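Local coordinates for EreC (Klebsiella pneumoniae, PDB 6XCQ), which probably inactivates macrolide antibiotics such as erythromycin by hydrolysing the ester of their lactone ring, as an erythromycin esterase, at residues D250-I264 / E275-G287. The protein carries 1 engineered substitution. Numbering follows the deposited sequence. Where two conformers were deposited one is given.
Sequences DRIESIEYTLETLRI and EGDTSVRDSYMAG
Tyr257, Val280 and Tyr284 carry a near-antiparallel helix-helix packing between 244-267 and 279-295, consecutive helices of the erythromycin esterase family region, the second leading into strand 301-304 of the mixed sheet; their short segments run 159° apart in direction, with axes 9.7 Å apart at their closest approach. Val280 is a knob in the hole formed by Tyr257, Glu260, Thr261 and Ile264, its CG1 3.7 Å from Tyr257 CD2. Tyr284 CD1 lies over one face of the Tyr257 ring, towards the rim, while the two ring planes meet obliquely at 44°. With CG anti to the backbone N (chi1 177°), Tyr284 spans the interface and brings its OH against CB of Ser254, whose own hydroxyl bonds to Asp166. No direct hydrogen bond crosses the interface; two waters bridge it, one between Tyr257 OH and Ser283 OG. Near the turn from Gly276 to Ser279, Ile264 CD1 packs on Asp277 O at 3.5 Å. Arg263 grips Glu260 side-on, one nitrogen to each carboxylate oxygen, and its NH2 also makes a long salt bridge of 3.6 Å to Asp277 OD2, which probably eases the proximity of the two acids. At the far end, the other water bonds to Tyr284 OH at 2.6 Å and donates to Asp250 O at 2.9 Å.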
ATOM      1  N   ASP A 250       3.638   4.948 -17.773  1.00 17.41           N
ATOM      2  CA  ASP A 250       3.205   4.445 -16.477  1.00 17.93           C
ATOM      3  C   ASP A 250       2.136   3.374 -16.635  1.00 16.99           C
ATOM      4  O   ASP A 250       2.164   2.357 -15.927  1.00 20.08           O
ATOM      5  CB  ASP A 250       2.692   5.591 -15.609  1.00 21.99           C
ATOM      6  CG  ASP A 250       3.802   6.552 -15.188  1.00 34.31           C
ATOM      7  OD1 ASP A 250       4.995   6.279 -15.467  1.00 25.71           O
ATOM      8  OD2 ASP A 250       3.471   7.590 -14.576  1.00 27.47           O
ATOM      9  N   ARG A 251       1.184   3.576 -17.554  0.50 15.24           N
ATOM     10  CA  ARG A 251       0.125   2.588 -17.736  0.50 14.72           C
ATOM     11  C   ARG A 251       0.708   1.243 -18.144  0.50 20.94           C
ATOM     12  O   ARG A 251       0.385   0.205 -17.551  0.50 18.11           O
ATOM     13  CB  ARG A 251      -0.890   3.070 -18.776  0.50 16.62           C
ATOM     14  CG  ARG A 251      -1.654   4.344 -18.416  0.50 21.16           C
ATOM     15  CD  ARG A 251      -2.538   4.183 -17.170  0.50 17.71           C
ATOM     16  NE  ARG A 251      -1.805   4.537 -15.957  0.50 24.57           N
ATOM     17  CZ  ARG A 251      -1.470   5.778 -15.611  0.50 19.54           C
ATOM     18  NH1 ARG A 251      -1.806   6.810 -16.372  0.50 22.51           N
ATOM     19  NH2 ARG A 251      -0.793   5.989 -14.495  0.50 22.16           N
ATOM     20  N   ILE A 252       1.587   1.246 -19.152  1.00 14.53           N
ATOM     21  CA  ILE A 252       2.217   0.009 -19.612  1.00 12.57           C
ATOM     22  C   ILE A 252       2.954  -0.675 -18.468  1.00 14.17           C
ATOM     23  O   ILE A 252       2.862  -1.895 -18.302  1.00 17.16           O
ATOM     24  CB  ILE A 252       3.172   0.288 -20.789  1.00 15.55           C
ATOM     25  CG1 ILE A 252       2.397   0.744 -22.026  1.00 22.49           C
ATOM     26  CG2 ILE A 252       3.991  -0.958 -21.115  1.00 21.13           C
ATOM     27  CD1 ILE A 252       3.249   1.541 -23.021  1.00 25.64           C
ATOM     28  N   GLU A 253       3.709   0.092 -17.674  1.00 11.41           N
ATOM     29  CA  GLU A 253       4.391  -0.513 -16.520  1.00 18.82           C
ATOM     30  C   GLU A 253       3.387  -1.181 -15.584  1.00 20.23           C
ATOM     31  O   GLU A 253       3.597  -2.309 -15.125  1.00 19.31           O
ATOM     32  CB  GLU A 253       5.195   0.532 -15.748  1.00 19.37           C
ATOM     33  CG  GLU A 253       6.493   0.991 -16.418  1.00 33.90           C
ATOM     34  CD  GLU A 253       7.476  -0.143 -16.658  1.00 34.73           C
ATOM     35  OE1 GLU A 253       7.833  -0.382 -17.835  1.00 33.55           O
ATOM     36  OE2 GLU A 253       7.878  -0.803 -15.679  1.00 31.98           O
ATOM     37  N   SER A 254       2.300  -0.477 -15.275  1.00 16.72           N
ATOM     38  CA  SER A 254       1.263  -1.030 -14.417  1.00 18.30           C
ATOM     39  C   SER A 254       0.707  -2.332 -14.990  1.00 22.37           C
ATOM     40  O   SER A 254       0.560  -3.321 -14.265  1.00 17.74           O
ATOM     41  CB  SER A 254       0.147  -0.004 -14.226  1.00 14.72           C
ATOM     42  OG  SER A 254      -0.870  -0.556 -13.394  1.00 20.25           O
ATOM     43  N   ILE A 255       0.399  -2.356 -16.293  1.00 14.14           N
ATOM     44  CA  ILE A 255      -0.145  -3.573 -16.907  1.00 11.88           C
ATOM     45  C   ILE A 255       0.875  -4.705 -16.880  1.00 14.21           C
ATOM     46  O   ILE A 255       0.539  -5.858 -16.558  1.00 16.11           O
ATOM     47  CB  ILE A 255      -0.621  -3.295 -18.342  1.00 17.93           C
ATOM     48  CG1 ILE A 255      -1.810  -2.336 -18.342  1.00 15.21           C
ATOM     49  CG2 ILE A 255      -0.988  -4.589 -19.031  1.00  8.33           C
ATOM     50  CD1 ILE A 255      -1.895  -1.436 -19.653  1.00 12.57           C
ATOM     51  N   GLU A 256       2.133  -4.406 -17.217  1.00 12.81           N
ATOM     52  CA  GLU A 256       3.167  -5.439 -17.229  1.00 16.67           C
ATOM     53  C   GLU A 256       3.282  -6.121 -15.868  1.00 17.94           C
ATOM     54  O   GLU A 256       3.344  -7.350 -15.779  1.00 16.72           O
ATOM     55  CB  GLU A 256       4.507  -4.836 -17.627  1.00  9.98           C
ATOM     56  CG  GLU A 256       5.688  -5.796 -17.566  1.00 16.01           C
ATOM     57  CD  GLU A 256       7.026  -5.052 -17.643  1.00 31.04           C
ATOM     58  OE1 GLU A 256       7.944  -5.498 -18.369  1.00 20.79           O
ATOM     59  OE2 GLU A 256       7.160  -4.008 -16.963  1.00 32.46           O
ATOM     60  N   TYR A 257       3.329  -5.333 -14.796  1.00 24.04           N
ATOM     61  CA  TYR A 257       3.458  -5.931 -13.469  1.00 14.22           C
ATOM     62  C   TYR A 257       2.150  -6.561 -13.012  1.00 16.44           C
ATOM     63  O   TYR A 257       2.165  -7.487 -12.184  1.00 14.92           O
ATOM     64  CB  TYR A 257       3.949  -4.882 -12.473  1.00 15.13           C
ATOM     65  CG  TYR A 257       5.465  -4.713 -12.458  1.00 16.01           C
ATOM     66  CD1 TYR A 257       6.128  -3.988 -13.452  1.00 18.88           C
ATOM     67  CD2 TYR A 257       6.229  -5.288 -11.452  1.00 16.88           C
ATOM     68  CE1 TYR A 257       7.528  -3.838 -13.436  1.00 17.20           C
ATOM     69  CE2 TYR A 257       7.603  -5.144 -11.417  1.00 17.52           C
ATOM     70  CZ  TYR A 257       8.252  -4.426 -12.406  1.00 16.33           C
ATOM     71  OH  TYR A 257       9.613  -4.322 -12.345  1.00 16.00           O
ATOM     72  N   THR A 258       1.012  -6.098 -13.536  1.00 16.41           N
ATOM     73  CA  THR A 258      -0.250  -6.754 -13.191  1.00 19.52           C
ATOM     74  C   THR A 258      -0.300  -8.177 -13.735  1.00 20.97           C
ATOM     75  O   THR A 258      -0.654  -9.118 -13.014  1.00 15.28           O
ATOM     76  CB  THR A 258      -1.435  -5.940 -13.704  1.00 12.62           C
ATOM     77  OG1 THR A 258      -1.484  -4.709 -12.990  1.00 15.12           O
ATOM     78  CG2 THR A 258      -2.724  -6.682 -13.450  1.00 24.40           C
ATOM     79  N   LEU A 259       0.073  -8.360 -15.004  1.00 17.87           N
ATOM     80  CA  LEU A 259       0.082  -9.701 -15.587  1.00 14.86           C
ATOM     81  C   LEU A 259       1.070 -10.623 -14.866  1.00 18.09           C
ATOM     82  O   LEU A 259       0.763 -11.796 -14.602  1.00 20.01           O
ATOM     83  CB  LEU A 259       0.408  -9.616 -17.087  1.00 15.92           C
ATOM     84  CG  LEU A 259      -0.558  -8.810 -17.977  1.00 19.62           C
ATOM     85  CD1 LEU A 259      -0.348  -9.100 -19.481  1.00 15.39           C
ATOM     86  CD2 LEU A 259      -2.023  -9.053 -17.582  1.00 17.85           C
ATOM     87  N   GLU A 260       2.264 -10.124 -14.541  1.00 16.83           N
ATOM     88  CA  GLU A 260       3.231 -10.983 -13.858  1.00 14.90           C
ATOM     89  C   GLU A 260       2.739 -11.334 -12.454  1.00 19.07           C
ATOM     90  O   GLU A 260       2.896 -12.474 -11.998  1.00 15.98           O
ATOM     91  CB  GLU A 260       4.599 -10.302 -13.818  1.00 22.30           C
ATOM     92  CG  GLU A 260       5.654 -11.018 -12.960  1.00 16.72           C
ATOM     93  CD  GLU A 260       5.981 -12.435 -13.425  1.00 28.24           C
ATOM     94  OE1 GLU A 260       5.510 -12.872 -14.501  1.00 28.81           O
ATOM     95  OE2 GLU A 260       6.731 -13.121 -12.696  1.00 27.04           O
ATOM     96  N   THR A 261       2.088 -10.387 -11.782  1.00 20.35           N
ATOM     97  CA  THR A 261       1.558 -10.659 -10.447  1.00 19.12           C
ATOM     98  C   THR A 261       0.395 -11.649 -10.508  1.00 22.27           C
ATOM     99  O   THR A 261       0.264 -12.509  -9.629  1.00 23.30           O
ATOM    100  CB  THR A 261       1.158  -9.344  -9.780  1.00 15.28           C
ATOM    101  OG1 THR A 261       2.341  -8.588  -9.534  1.00 15.90           O
ATOM    102  CG2 THR A 261       0.458  -9.591  -8.418  1.00 26.14           C
ATOM    103  N   LEU A 262      -0.428 -11.580 -11.565  1.00 17.41           N
ATOM    104  CA  LEU A 262      -1.472 -12.586 -11.769  1.00 21.80           C
ATOM    105  C   LEU A 262      -0.871 -13.978 -11.954  1.00 24.91           C
ATOM    106  O   LEU A 262      -1.337 -14.956 -11.357  1.00 27.65           O
ATOM    107  CB  LEU A 262      -2.327 -12.212 -12.972  1.00 16.60           C
ATOM    108  CG  LEU A 262      -3.281 -11.039 -12.789  1.00 16.06           C
ATOM    109  CD1 LEU A 262      -3.796 -10.563 -14.154  1.00 20.09           C
ATOM    110  CD2 LEU A 262      -4.434 -11.431 -11.861  1.00 26.30           C
ATOM    111  N   ARG A 263       0.166 -14.083 -12.784  1.00 23.84           N
ATOM    112  CA  ARG A 263       0.862 -15.354 -12.962  1.00 16.86           C
ATOM    113  C   ARG A 263       1.424 -15.862 -11.645  1.00 27.08           C
ATOM    114  O   ARG A 263       1.311 -17.054 -11.333  1.00 26.84           O
ATOM    115  CB  ARG A 263       1.982 -15.202 -13.991  1.00 24.82           C
ATOM    116  CG  ARG A 263       2.737 -16.500 -14.303  1.00 25.37           C
ATOM    117  CD  ARG A 263       4.104 -16.236 -14.967  1.00 25.12           C
ATOM    118  NE  ARG A 263       5.064 -15.637 -14.031  1.00 25.63           N
ATOM    119  CZ  ARG A 263       5.703 -16.313 -13.082  1.00 26.27           C
ATOM    120  NH1 ARG A 263       5.505 -17.620 -12.948  1.00 27.00           N
ATOM    121  NH2 ARG A 263       6.550 -15.694 -12.280  1.00 27.60           N
ATOM    122  N   ILE A 264       2.033 -14.976 -10.858  1.00 18.34           N
ATOM    123  CA  ILE A 264       2.601 -15.396  -9.581  1.00 25.88           C
ATOM    124  C   ILE A 264       1.494 -15.804  -8.610  1.00 30.15           C
ATOM    125  O   ILE A 264       1.577 -16.853  -7.967  1.00 26.08           O
ATOM    126  CB  ILE A 264       3.484 -14.281  -8.996  1.00 23.27           C
ATOM    127  CG1 ILE A 264       4.732 -14.085  -9.863  1.00 15.80           C
ATOM    128  CG2 ILE A 264       3.894 -14.625  -7.567  1.00 22.66           C
ATOM    129  CD1 ILE A 264       5.408 -12.745  -9.610  1.00 18.71           C
ATOM    130  N   GLU A 275      10.277 -19.417  -4.383  1.00 26.41           N
ATOM    131  CA  GLU A 275      10.698 -18.555  -3.286  1.00 23.46           C
ATOM    132  C   GLU A 275      11.178 -17.207  -3.813  1.00 24.52           C
ATOM    133  O   GLU A 275      11.947 -17.139  -4.779  1.00 24.94           O
ATOM    134  CB  GLU A 275      11.815 -19.217  -2.483  1.00 27.00           C
ATOM    135  CG  GLU A 275      12.413 -18.289  -1.448  1.00 30.86           C
ATOM    136  CD  GLU A 275      13.557 -18.921  -0.692  1.00 46.40           C
ATOM    137  OE1 GLU A 275      14.529 -19.347  -1.338  1.00 55.36           O
ATOM    138  OE2 GLU A 275      13.475 -19.002   0.548  1.00 58.56           O
ATOM    139  N   GLY A 276      10.720 -16.135  -3.172  1.00 24.99           N
ATOM    140  CA  GLY A 276      11.066 -14.787  -3.572  1.00 22.77           C
ATOM    141  C   GLY A 276      10.163 -14.158  -4.617  1.00 27.64           C
ATOM    142  O   GLY A 276      10.226 -12.937  -4.806  1.00 21.57           O
ATOM    143  N   ASP A 277       9.311 -14.939  -5.296  1.00 22.46           N
ATOM    144  CA  ASP A 277       8.511 -14.370  -6.381  1.00 21.44           C
ATOM    145  C   ASP A 277       7.566 -13.280  -5.887  1.00 25.72           C
ATOM    146  O   ASP A 277       7.277 -12.333  -6.629  1.00 22.05           O
ATOM    147  CB  ASP A 277       7.728 -15.464  -7.110  1.00 22.05           C
ATOM    148  CG  ASP A 277       8.424 -15.936  -8.393  1.00 37.72           C
ATOM    149  OD1 ASP A 277       9.539 -15.445  -8.713  1.00 29.17           O
ATOM    150  OD2 ASP A 277       7.844 -16.797  -9.094  1.00 28.72           O
ATOM    151  N   THR A 278       7.108 -13.357  -4.631  1.00 21.06           N
ATOM    152  CA  THR A 278       6.193 -12.326  -4.142  1.00 20.40           C
ATOM    153  C   THR A 278       6.872 -10.974  -3.905  1.00 21.91           C
ATOM    154  O   THR A 278       6.201 -10.041  -3.452  1.00 30.19           O
ATOM    155  CB  THR A 278       5.485 -12.790  -2.865  1.00 30.82           C
ATOM    156  OG1 THR A 278       6.451 -13.009  -1.832  1.00 27.48           O
ATOM    157  CG2 THR A 278       4.717 -14.090  -3.119  1.00 31.59           C
ATOM    158  N   SER A 279       8.161 -10.820  -4.216  1.00 20.22           N
ATOM    159  CA  SER A 279       8.789  -9.503  -4.190  1.00 15.02           C
ATOM    160  C   SER A 279       8.396  -8.628  -5.380  1.00 13.52           C
ATOM    161  O   SER A 279       8.680  -7.425  -5.367  1.00 15.10           O
ATOM    162  CB  SER A 279      10.317  -9.634  -4.185  1.00 19.83           C
ATOM    163  OG  SER A 279      10.750 -10.675  -3.332  1.00 17.05           O
ATOM    164  N   VAL A 280       7.752  -9.190  -6.402  1.00 18.50           N
ATOM    165  CA  VAL A 280       7.620  -8.462  -7.664  1.00 15.54           C
ATOM    166  C   VAL A 280       6.657  -7.290  -7.512  1.00 13.88           C
ATOM    167  O   VAL A 280       6.955  -6.165  -7.928  1.00 14.22           O
ATOM    168  CB  VAL A 280       7.192  -9.418  -8.791  1.00 17.95           C
ATOM    169  CG1 VAL A 280       6.632  -8.638  -9.958  1.00 20.85           C
ATOM    170  CG2 VAL A 280       8.385 -10.257  -9.244  1.00 13.73           C
ATOM    171  N   ARG A 281       5.486  -7.526  -6.918  1.00 15.89           N
ATOM    172  CA  ARG A 281       4.567  -6.413  -6.681  1.00 12.13           C
ATOM    173  C   ARG A 281       5.191  -5.344  -5.784  1.00 11.29           C
ATOM    174  O   ARG A 281       5.052  -4.145  -6.056  1.00 14.21           O
ATOM    175  CB  ARG A 281       3.260  -6.913  -6.068  1.00 18.49           C
ATOM    176  CG  ARG A 281       2.317  -5.775  -5.718  1.00 18.95           C
ATOM    177  CD  ARG A 281       1.077  -6.226  -4.987  1.00 29.08           C
ATOM    178  NE  ARG A 281       0.595  -5.169  -4.097  1.00 36.32           N
ATOM    179  CZ  ARG A 281       0.757  -5.155  -2.775  1.00 38.59           C
ATOM    180  NH1 ARG A 281       1.374  -6.161  -2.154  1.00 24.73           N
ATOM    181  NH2 ARG A 281       0.276  -4.136  -2.069  1.00 26.16           N
ATOM    182  N   ASP A 282       5.876  -5.744  -4.704  1.00 11.84           N
ATOM    183  CA  ASP A 282       6.464  -4.723  -3.830  1.00 13.73           C
ATOM    184  C   ASP A 282       7.563  -3.932  -4.527  1.00 15.77           C
ATOM    185  O   ASP A 282       7.810  -2.774  -4.170  1.00 13.70           O
ATOM    186  CB  ASP A 282       7.054  -5.309  -2.551  1.00 12.55           C
ATOM    187  CG  ASP A 282       6.019  -5.470  -1.440  1.00 24.80           C
ATOM    188  OD1 ASP A 282       4.939  -6.035  -1.703  1.00 26.29           O
ATOM    189  OD2 ASP A 282       6.268  -4.950  -0.332  1.00 12.84           O
ATOM    190  N   SER A 283       8.263  -4.530  -5.485  1.00 15.89           N
ATOM    191  CA  SER A 283       9.280  -3.734  -6.165  1.00 15.10           C
ATOM    192  C   SER A 283       8.642  -2.746  -7.137  1.00 13.75           C
ATOM    193  O   SER A 283       9.179  -1.661  -7.348  1.00 14.80           O
ATOM    194  CB  SER A 283      10.292  -4.631  -6.890  1.00 18.98           C
ATOM    195  OG  SER A 283       9.740  -5.254  -8.036  1.00 20.50           O
ATOM    196  N   TYR A 284       7.493  -3.100  -7.718  1.00 14.26           N
ATOM    197  CA  TYR A 284       6.712  -2.122  -8.466  1.00 17.35           C
ATOM    198  C   TYR A 284       6.372  -0.912  -7.606  1.00 19.08           C
ATOM    199  O   TYR A 284       6.653   0.230  -7.986  1.00 14.26           O
ATOM    200  CB  TYR A 284       5.432  -2.762  -9.005  1.00 17.90           C
ATOM    201  CG  TYR A 284       4.565  -1.760  -9.712  1.00 19.97           C
ATOM    202  CD1 TYR A 284       4.822  -1.414 -11.033  1.00 18.05           C
ATOM    203  CD2 TYR A 284       3.508  -1.132  -9.055  1.00 19.46           C
ATOM    204  CE1 TYR A 284       4.046  -0.487 -11.696  1.00 28.49           C
ATOM    205  CE2 TYR A 284       2.720  -0.206  -9.709  1.00 22.13           C
ATOM    206  CZ  TYR A 284       2.996   0.112 -11.033  1.00 31.25           C
ATOM    207  OH  TYR A 284       2.231   1.033 -11.705  1.00 24.15           O
ATOM    208  N   MET A 285       5.748  -1.145  -6.440  1.00 11.90           N
ATOM    209  CA  MET A 285       5.414  -0.050  -5.530  1.00 15.11           C
ATOM    210  C   MET A 285       6.628   0.819  -5.198  1.00 15.39           C
ATOM    211  O   MET A 285       6.537   2.052  -5.211  1.00 16.89           O
ATOM    212  CB  MET A 285       4.797  -0.610  -4.242  1.00 15.98           C
ATOM    213  CG  MET A 285       3.393  -1.142  -4.477  1.00 19.43           C
ATOM    214  SD  MET A 285       2.523  -1.446  -2.942  1.00 35.77           S
ATOM    215  CE  MET A 285       3.431  -2.872  -2.452  1.00 14.32           C
ATOM    216  N   ALA A 286       7.770   0.192  -4.878  1.00 14.71           N
ATOM    217  CA  ALA A 286       8.976   0.965  -4.581  1.00 12.41           C
ATOM    218  C   ALA A 286       9.387   1.816  -5.776  1.00 12.52           C
ATOM    219  O   ALA A 286       9.813   2.966  -5.612  1.00 16.76           O
ATOM    220  CB  ALA A 286      10.132   0.045  -4.184  1.00 12.07           C
ATOM    221  N   GLY A 287       9.269   1.258  -6.979  1.00 15.60           N
ATOM    222  CA  GLY A 287       9.569   2.021  -8.181  1.00 20.27           C
ATOM    223  C   GLY A 287       8.672   3.233  -8.359  1.00 17.93           C
ATOM    224  O   GLY A 287       9.146   4.326  -8.677  1.00 18.57           O
TER
HETATM  225  O   HOH W   1       3.259   2.774 -13.313  1.00 28.99           O
HETATM  226  O   HOH W   2      10.786  -6.000 -10.643  1.00 19.56           O